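Local coordinates for protein AimR transcriptional regulator (Bacillus phage phi3T, PDB 5ZVV) that activates transcription of the phage aimX locus as a homodimer and is switched off by the arbitrium peptide, as part of the switch between lysis and lysogeny, at residues A[345-348]-A[349-353]. Residues are numbered along the deposited sequence; the frame is centred on the assembly and turned at random.
Sequences YKSI and RYFKK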
loop_
_atom_site.group_PDB
_atom_site.type_symbol
_atom_site.label_atom_id
_atom_site.label_comp_id
_atom_site.label_asym_id
_atom_site.label_seq_id
_atom_site.Cartn_x
_atom_site.Cartn_y
_atom_site.Cartn_z
ATOM N N TYR A 345 -1.647 24.380 10.589
ATOM C CA TYR A 345 -2.224 23.101 10.992
ATOM C C TYR A 345 -2.736 22.330 9.782
ATOM O O TYR A 345 -2.482 21.127 9.641
ATOM C CB TYR A 345 -3.353 23.326 12.001
ATOM C CG TYR A 345 -2.934 24.035 13.274
ATOM C CD1 TYR A 345 -1.618 23.993 13.718
ATOM C CD2 TYR A 345 -3.859 24.743 14.032
ATOM C CE1 TYR A 345 -1.233 24.638 14.880
ATOM C CE2 TYR A 345 -3.484 25.392 15.193
ATOM C CZ TYR A 345 -2.171 25.335 15.612
ATOM O OH TYR A 345 -1.793 25.979 16.767
ATOM N N LYS A 346 -3.458 23.012 8.889
ATOM C CA LYS A 346 -3.971 22.351 7.693
ATOM C C LYS A 346 -2.835 21.909 6.778
ATOM O O LYS A 346 -2.883 20.815 6.203
ATOM C CB LYS A 346 -4.939 23.276 6.953
ATOM C CG LYS A 346 -6.215 23.578 7.729
ATOM C CD LYS A 346 -7.328 24.088 6.822
ATOM C CE LYS A 346 -7.373 25.605 6.769
ATOM N NZ LYS A 346 -7.789 26.189 8.073
ATOM N N SER A 347 -1.806 22.749 6.633
ATOM C CA SER A 347 -0.616 22.350 5.890
ATOM C C SER A 347 -0.031 21.060 6.453
ATOM O O SER A 347 0.310 20.136 5.701
ATOM C CB SER A 347 0.421 23.474 5.924
ATOM O OG SER A 347 1.692 23.009 5.498
ATOM N N ILE A 348 0.079 20.977 7.782
ATOM C CA ILE A 348 0.585 19.763 8.417
ATOM C C ILE A 348 -0.306 18.575 8.083
ATOM O O ILE A 348 0.184 17.488 7.754
ATOM C CB ILE A 348 0.707 19.966 9.939
ATOM C CG1 ILE A 348 1.831 20.951 10.258
ATOM C CG2 ILE A 348 0.951 18.635 10.642
ATOM C CD1 ILE A 348 1.881 21.366 11.706
ATOM N N ARG A 349 -1.627 18.764 8.150
ATOM C CA ARG A 349 -2.537 17.651 7.891
ATOM C C ARG A 349 -2.411 17.152 6.457
ATOM O O ARG A 349 -2.518 15.947 6.199
ATOM C CB ARG A 349 -3.978 18.065 8.194
ATOM C CG ARG A 349 -4.251 18.257 9.676
ATOM C CD ARG A 349 -5.685 18.689 9.942
ATOM N NE ARG A 349 -5.912 18.926 11.366
ATOM C CZ ARG A 349 -6.278 17.985 12.231
ATOM N NH1 ARG A 349 -6.463 16.737 11.819
ATOM N NH2 ARG A 349 -6.458 18.290 13.510
ATOM N N TYR A 350 -2.164 18.057 5.510
ATOM C CA TYR A 350 -2.040 17.617 4.125
ATOM C C TYR A 350 -0.684 16.975 3.850
ATOM O O TYR A 350 -0.600 16.014 3.078
ATOM C CB TYR A 350 -2.302 18.785 3.178
ATOM C CG TYR A 350 -3.777 19.040 2.977
ATOM C CD1 TYR A 350 -4.561 18.144 2.260
ATOM C CD2 TYR A 350 -4.391 20.165 3.512
ATOM C CE1 TYR A 350 -5.912 18.364 2.078
ATOM C CE2 TYR A 350 -5.741 20.394 3.335
ATOM C CZ TYR A 350 -6.498 19.489 2.614
ATOM O OH TYR A 350 -7.847 19.711 2.429
ATOM N N PHE A 351 0.384 17.478 4.471
ATOM C CA PHE A 351 1.667 16.787 4.378
ATOM C C PHE A 351 1.599 15.400 5.003
ATOM O O PHE A 351 2.274 14.473 4.537
ATOM C CB PHE A 351 2.767 17.617 5.042
ATOM C CG PHE A 351 3.316 18.702 4.164
ATOM C CD1 PHE A 351 3.715 18.419 2.868
ATOM C CD2 PHE A 351 3.425 20.002 4.627
ATOM C CE1 PHE A 351 4.219 19.415 2.052
ATOM C CE2 PHE A 351 3.927 21.002 3.815
ATOM C CZ PHE A 351 4.324 20.707 2.525
ATOM N N LYS A 352 0.793 15.236 6.054
ATOM C CA LYS A 352 0.592 13.914 6.639
ATOM C C LYS A 352 -0.193 13.012 5.697
ATOM O O LYS A 352 0.169 11.847 5.492
ATOM C CB LYS A 352 -0.129 14.037 7.980
ATOM C CG LYS A 352 0.749 14.514 9.117
ATOM C CD LYS A 352 1.665 13.406 9.601
ATOM C CE LYS A 352 2.299 13.778 10.926
ATOM N NZ LYS A 352 3.079 12.656 11.517
ATOM N N LYS A 353 -1.277 13.535 5.114
ATOM C CA LYS A 353 -2.098 12.723 4.219
ATOM C C LYS A 353 -1.324 12.282 2.985
ATOM O O LYS A 353 -1.614 11.220 2.422
ATOM C CB LYS A 353 -3.353 13.492 3.806
ATOM C CG LYS A 353 -4.430 13.560 4.876
ATOM C CD LYS A 353 -5.678 14.238 4.334
ATOM C CE LYS A 353 -6.775 14.328 5.381
ATOM N NZ LYS A 353 -7.990 15.002 4.840
#
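Two successive turns of helix 341-353, near the C-terminal end of the chain, meet here: Tyr345, Lys346, Ser347 and Ile348 against Arg349, Tyr350, Phe351 and Lys352. Four i to i+4 backbone hydrogen bonds hold them together. The straightest runs from Phe351 N to Ser347 O, 2.9 Å long with 168° at the hydrogen. The main side-chain meeting is on the same pair. With chi1 at 166°, the Ser347 hydroxyl lies opposite the backbone N, and OG comes within 3.4 Å of Phe351 CE2. OG also hydrogen-bonds Gly328 O, so this buried hydroxyl has a polar partner on helix 324-338. One residue back, Tyr350 CD2 lies 3.2 Å from Lys346 O. The Phe351 ring meets Phe329 edge-to-face, and the Tyr350 ring is nearly parallel to that of Tyr331. Arg349 CG passes 3.4 Å from Tyr345 O, and the chain beyond it is extended as far as NE. A chi1 of -76° sets Lys352 CG beside its own backbone N, and this CG lies 3.3 Å from Ile348 O. Ile348 packs on Leu364 and Leu367 of helix 361-369, and with Tyr345 and Arg349 it also touches Leu379 of the second subunit. This is regular alpha-helix whose side chains join neighbouring helices and the dimer partner, consistent with the helical-repeat fold of the TPR clan.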